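Long-range contact in similarities with probable monooxygenase (Photorhabdus luminescens, PDB 4HB9), which binds flavin-adenine dinucleotide and is probably a flavin-dependent monooxygenase of the aromatic ring hydroxylase type: residues L40-K52 / Q105-I117. Residues are numbered along the deposited sequence; the frame is centred on the assembly and turned at random.
With FAD (flavin-adenine dinucleotide), chain B; EDO (1,2-ethanediol), chain D; EDO (1,2-ethanediol), chain L.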
# COMPACT_ATOMS: atom_id res chain seq x y z
N LEU A 40 -15.35 -4.45 -0.00
CA LEU A 40 -14.45 -3.47 -0.60
C LEU A 40 -13.44 -3.03 0.45
O LEU A 40 -13.76 -3.01 1.63
CB LEU A 40 -15.24 -2.27 -1.10
CG LEU A 40 -16.38 -2.56 -2.07
CD1 LEU A 40 -17.06 -1.25 -2.39
CD2 LEU A 40 -15.90 -3.28 -3.32
N PRO A 41 -12.22 -2.68 0.03
CA PRO A 41 -11.34 -1.99 0.97
C PRO A 41 -11.97 -0.65 1.42
O PRO A 41 -12.60 0.04 0.62
CB PRO A 41 -10.07 -1.73 0.14
CG PRO A 41 -10.55 -1.70 -1.27
CD PRO A 41 -11.62 -2.76 -1.32
N GLY A 42 -11.74 -0.27 2.67
CA GLY A 42 -12.36 0.92 3.25
C GLY A 42 -11.51 2.17 3.22
O GLY A 42 -11.91 3.21 3.78
N TYR A 43 -10.35 2.09 2.57
CA TYR A 43 -9.40 3.17 2.66
C TYR A 43 -9.01 3.78 1.34
O TYR A 43 -9.32 3.27 0.27
CB TYR A 43 -8.16 2.70 3.42
CG TYR A 43 -7.41 1.52 2.79
CD1 TYR A 43 -7.78 0.21 3.07
CD2 TYR A 43 -6.34 1.74 1.94
CE1 TYR A 43 -7.11 -0.87 2.51
CE2 TYR A 43 -5.65 0.67 1.38
CZ TYR A 43 -6.02 -0.62 1.68
OH TYR A 43 -5.33 -1.65 1.12
N GLY A 44 -8.32 4.91 1.46
CA GLY A 44 -7.80 5.66 0.36
C GLY A 44 -6.29 5.53 0.20
O GLY A 44 -5.59 5.09 1.07
N ILE A 45 -5.82 5.89 -0.97
CA ILE A 45 -4.39 5.88 -1.28
C ILE A 45 -4.04 7.28 -1.77
O ILE A 45 -4.78 7.87 -2.54
CB ILE A 45 -4.09 4.79 -2.31
CG1 ILE A 45 -4.13 3.44 -1.60
CG2 ILE A 45 -2.69 4.97 -2.95
CD1 ILE A 45 -4.40 2.32 -2.52
N HIS A 46 -2.92 7.81 -1.30
CA HIS A 46 -2.39 9.07 -1.78
C HIS A 46 -1.27 8.77 -2.75
O HIS A 46 -0.33 8.10 -2.38
CB HIS A 46 -1.86 9.88 -0.62
CG HIS A 46 -2.94 10.32 0.32
ND1 HIS A 46 -2.67 10.98 1.50
CD2 HIS A 46 -4.28 10.21 0.23
CE1 HIS A 46 -3.82 11.24 2.11
NE2 HIS A 46 -4.81 10.79 1.36
N ILE A 47 -1.41 9.24 -3.97
CA ILE A 47 -0.43 9.01 -5.02
C ILE A 47 0.56 10.17 -5.11
O ILE A 47 0.17 11.36 -5.18
CB ILE A 47 -1.15 8.76 -6.36
CG1 ILE A 47 -2.01 7.49 -6.28
CG2 ILE A 47 -0.16 8.73 -7.53
CD1 ILE A 47 -1.25 6.20 -6.08
N ASN A 48 1.85 9.85 -5.05
CA ASN A 48 2.87 10.89 -5.14
C ASN A 48 3.47 10.93 -6.54
O ASN A 48 2.95 10.28 -7.45
CB ASN A 48 3.91 10.69 -4.05
CG ASN A 48 4.77 9.45 -4.26
OD1 ASN A 48 4.85 8.90 -5.34
ND2 ASN A 48 5.39 9.01 -3.21
N SER A 49 4.55 11.69 -6.74
CA SER A 49 5.08 11.88 -8.08
C SER A 49 5.59 10.59 -8.73
O SER A 49 5.48 10.43 -9.95
CB SER A 49 6.16 12.97 -8.10
OG SER A 49 7.31 12.53 -7.43
N PHE A 50 6.07 9.66 -7.93
CA PHE A 50 6.56 8.38 -8.45
C PHE A 50 5.41 7.51 -8.91
O PHE A 50 5.45 6.96 -10.01
CB PHE A 50 7.42 7.64 -7.41
CG PHE A 50 8.67 8.38 -7.02
CD1 PHE A 50 9.79 8.37 -7.85
CD2 PHE A 50 8.75 9.06 -5.81
CE1 PHE A 50 10.95 9.05 -7.49
CE2 PHE A 50 9.91 9.75 -5.45
CZ PHE A 50 11.01 9.73 -6.29
N GLY A 51 4.36 7.42 -8.09
CA GLY A 51 3.16 6.71 -8.43
C GLY A 51 2.45 7.29 -9.65
O GLY A 51 1.99 6.54 -10.52
N LYS A 52 2.39 8.62 -9.71
CA LYS A 52 1.74 9.32 -10.79
C LYS A 52 2.45 9.05 -12.12
O LYS A 52 1.81 8.74 -13.11
CB LYS A 52 1.70 10.83 -10.52
CG LYS A 52 0.89 11.61 -11.55
CD LYS A 52 0.87 13.11 -11.29
CE LYS A 52 0.28 13.90 -12.45
NZ LYS A 52 1.09 13.78 -13.70
N GLN A 105 1.78 18.46 -3.17
CA GLN A 105 0.41 18.27 -3.66
C GLN A 105 0.20 16.88 -4.29
O GLN A 105 0.56 16.65 -5.44
CB GLN A 105 0.07 19.34 -4.69
CG GLN A 105 -1.42 19.45 -5.01
CD GLN A 105 -2.17 20.36 -4.05
OE1 GLN A 105 -1.84 20.45 -2.86
NE2 GLN A 105 -3.19 21.05 -4.56
N ARG A 106 -0.42 15.98 -3.53
CA ARG A 106 -0.60 14.60 -3.98
C ARG A 106 -1.98 14.38 -4.61
O ARG A 106 -2.82 15.28 -4.60
CB ARG A 106 -0.39 13.67 -2.78
CG ARG A 106 1.09 13.41 -2.50
CD ARG A 106 1.40 13.26 -1.03
NE ARG A 106 2.78 12.84 -0.81
CZ ARG A 106 3.86 13.62 -0.98
NH1 ARG A 106 3.75 14.88 -1.39
NH2 ARG A 106 5.08 13.12 -0.75
N LEU A 107 -2.19 13.17 -5.14
CA LEU A 107 -3.48 12.78 -5.67
C LEU A 107 -4.12 11.75 -4.75
O LEU A 107 -3.50 10.75 -4.39
CB LEU A 107 -3.31 12.22 -7.07
CG LEU A 107 -2.85 13.29 -8.06
CD1 LEU A 107 -2.31 12.65 -9.34
CD2 LEU A 107 -4.00 14.22 -8.37
N SER A 108 -5.37 11.98 -4.41
CA SER A 108 -6.08 11.17 -3.46
C SER A 108 -7.16 10.39 -4.19
O SER A 108 -7.90 10.96 -4.97
CB SER A 108 -6.66 12.06 -2.35
OG SER A 108 -7.46 11.31 -1.46
N ILE A 109 -7.19 9.08 -4.00
CA ILE A 109 -8.18 8.22 -4.63
C ILE A 109 -8.54 7.07 -3.68
O ILE A 109 -7.76 6.75 -2.78
CB ILE A 109 -7.65 7.71 -6.00
CG1 ILE A 109 -8.76 7.00 -6.80
CG2 ILE A 109 -6.38 6.89 -5.77
CD1 ILE A 109 -8.40 6.70 -8.26
N SER A 110 -9.72 6.47 -3.83
CA SER A 110 -10.04 5.32 -3.01
C SER A 110 -9.26 4.14 -3.55
O SER A 110 -8.97 4.07 -4.75
CB SER A 110 -11.54 5.00 -3.00
OG SER A 110 -11.98 4.63 -4.29
N ARG A 111 -8.91 3.21 -2.67
CA ARG A 111 -8.32 1.95 -3.13
C ARG A 111 -9.25 1.23 -4.10
O ARG A 111 -8.80 0.71 -5.13
CB ARG A 111 -7.93 1.03 -1.99
CG ARG A 111 -7.32 -0.25 -2.54
CD ARG A 111 -6.67 -1.14 -1.51
NE ARG A 111 -6.08 -2.31 -2.17
CZ ARG A 111 -4.77 -2.54 -2.32
NH1 ARG A 111 -3.87 -1.71 -1.83
NH2 ARG A 111 -4.36 -3.62 -2.98
N THR A 112 -10.55 1.21 -3.80
CA THR A 112 -11.49 0.50 -4.68
C THR A 112 -11.51 1.09 -6.11
O THR A 112 -11.41 0.36 -7.08
CB THR A 112 -12.92 0.37 -4.11
OG1 THR A 112 -13.74 -0.33 -5.05
CG2 THR A 112 -13.55 1.73 -3.84
N GLU A 113 -11.56 2.42 -6.25
CA GLU A 113 -11.51 3.01 -7.58
C GLU A 113 -10.20 2.76 -8.30
O GLU A 113 -10.20 2.52 -9.50
CB GLU A 113 -11.75 4.53 -7.54
CG GLU A 113 -13.19 4.96 -7.20
CD GLU A 113 -13.21 6.43 -6.76
OE1 GLU A 113 -12.56 6.76 -5.74
OE2 GLU A 113 -13.75 7.27 -7.53
N LEU A 114 -9.09 2.89 -7.59
CA LEU A 114 -7.80 2.68 -8.17
C LEU A 114 -7.70 1.26 -8.71
O LEU A 114 -7.24 1.06 -9.87
CB LEU A 114 -6.68 2.97 -7.18
CG LEU A 114 -5.25 2.80 -7.68
CD1 LEU A 114 -4.97 3.68 -8.88
CD2 LEU A 114 -4.29 3.09 -6.56
N LYS A 115 -8.17 0.28 -7.94
CA LYS A 115 -8.15 -1.13 -8.41
C LYS A 115 -9.03 -1.36 -9.65
O LYS A 115 -8.63 -2.07 -10.58
CB LYS A 115 -8.53 -2.11 -7.31
CG LYS A 115 -7.45 -2.34 -6.26
CD LYS A 115 -6.09 -2.81 -6.81
CE LYS A 115 -6.15 -4.09 -7.67
NZ LYS A 115 -6.88 -5.19 -6.98
N GLU A 116 -10.22 -0.79 -9.66
CA GLU A 116 -11.10 -0.91 -10.83
C GLU A 116 -10.45 -0.33 -12.08
O GLU A 116 -10.54 -0.92 -13.16
CB GLU A 116 -12.47 -0.24 -10.58
CG GLU A 116 -13.30 -0.95 -9.51
CD GLU A 116 -13.49 -2.43 -9.79
OE1 GLU A 116 -14.26 -2.77 -10.70
OE2 GLU A 116 -12.89 -3.26 -9.08
N ILE A 117 -9.76 0.81 -11.92
CA ILE A 117 -9.03 1.43 -13.01
C ILE A 117 -7.84 0.60 -13.47
O ILE A 117 -7.62 0.44 -14.67
CB ILE A 117 -8.60 2.85 -12.62
CG1 ILE A 117 -9.86 3.73 -12.53
CG2 ILE A 117 -7.60 3.42 -13.60
CD1 ILE A 117 -9.60 5.03 -11.81
PA FAD B . -1.13 -5.73 -2.96
O1A FAD B . -1.69 -4.49 -3.60
O2A FAD B . -1.41 -6.18 -1.56
O5B FAD B . -1.40 -6.96 -3.94
C5B FAD B . -1.00 -8.29 -3.63
C4B FAD B . -1.90 -9.18 -4.47
O4B FAD B . -1.38 -10.52 -4.44
C3B FAD B . -3.36 -9.23 -3.97
O3B FAD B . -4.29 -9.09 -5.04
C2B FAD B . -3.43 -10.60 -3.33
O2B FAD B . -4.71 -11.20 -3.32
C1B FAD B . -2.46 -11.39 -4.22
N9A FAD B . -1.90 -12.61 -3.64
C8A FAD B . -1.36 -12.77 -2.40
N7A FAD B . -0.88 -14.04 -2.24
C5A FAD B . -1.13 -14.69 -3.40
C6A FAD B . -0.88 -16.06 -3.88
N6A FAD B . -0.29 -16.92 -3.02
N1A FAD B . -1.29 -16.39 -5.13
C2A FAD B . -1.86 -15.47 -5.94
N3A FAD B . -2.12 -14.20 -5.58
C4A FAD B . -1.77 -13.76 -4.32
N1 FAD B . 0.30 3.32 -0.03
C2 FAD B . 0.58 4.54 -0.54
O2 FAD B . 1.54 4.70 -1.37
N3 FAD B . -0.16 5.61 -0.19
C4 FAD B . -1.15 5.59 0.70
O4 FAD B . -1.79 6.64 0.97
C4X FAD B . -1.49 4.31 1.33
N5 FAD B . -2.51 4.19 2.24
C5X FAD B . -2.77 2.99 2.79
C6 FAD B . -3.78 2.85 3.74
C7 FAD B . -4.08 1.62 4.32
C7M FAD B . -5.18 1.47 5.35
C8 FAD B . -3.29 0.43 3.94
C8M FAD B . -3.59 -0.93 4.54
C9 FAD B . -2.28 0.56 3.00
C9A FAD B . -1.97 1.78 2.40
N10 FAD B . -0.94 1.91 1.45
C10 FAD B . -0.67 3.15 0.90
C1' FAD B . -0.09 0.77 1.05
C2' FAD B . -0.56 0.07 -0.22
O2' FAD B . -1.94 -0.24 -0.15
C3' FAD B . 0.24 -1.22 -0.41
O3' FAD B . 1.61 -0.95 -0.13
C4' FAD B . 0.11 -1.72 -1.84
O4' FAD B . -1.13 -2.37 -1.96
C5' FAD B . 1.21 -2.69 -2.21
O5' FAD B . 0.99 -3.08 -3.55
P FAD B . 1.34 -4.60 -3.95
O1P FAD B . 0.90 -4.71 -5.39
O2P FAD B . 2.76 -4.89 -3.56
O3P FAD B . 0.47 -5.58 -3.03
C1 EDO D . 6.24 14.40 -4.66
O1 EDO D . 4.90 13.89 -4.62
C2 EDO D . 7.21 13.55 -3.83
O2 EDO D . 7.22 12.19 -4.28
C1 EDO L . -8.58 -8.32 -6.29
O1 EDO L . -7.61 -8.48 -7.33
C2 EDO L . -8.13 -9.15 -5.12
O2 EDO L . -6.94 -8.60 -4.54
O HOH W 1 -11.32 1.95 -1.05
O HOH W 2 1.95 9.67 -0.43
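The Tyr43 ring lies between Arg111 and the flavin, both displaced toward its rim: Arg111 CB over one face, FAD C7 3.3 Å above the plane on the opposite face. With CG between its backbone N and carbonyl carbon (chi1 61°), the ring lies alongside the extended Arg111 chain, Tyr43 OH 3.0 Å from Arg111 CD. The Arg111 guanidinium is turned 47° from the ring; at its edge and in plane NH2 donates to FAD O1A at 2.9 Å, and NH1 donates almost straight (173°) to FAD O4', so two bonds fix its rotation and its charge probably offsets the phosphate's. Asn48 CB and an ethanediol oxygen, probably from the crystallisation liquor, lie over one face of the Arg106 guanidinium, and a water in plane at its edge accepts from Arg106 NE. Strands 44-47 and 106-110 form an antiparallel pair in a three-stranded sheet, 106-110 central and 72-74 at the far edge, as reciprocal backbone bonds of Ile45 with Ile109 and Ile47 with Leu107 attest; Arg111 N donates to Tyr43 O at 3.0 Å as helix 111-119 begins. A capping box starts it: Glu113 N donates to Ser110 OG (3.0 Å) and Ser110 N weakly to Glu113 OE1. Ile45 CD1 meets Leu114 CD2 at 4.1 Å, and Ile47 CB packs on Leu107 CB. His46 N grips FAD O4 at 2.8 Å, while its NE2 bonds Met224 O.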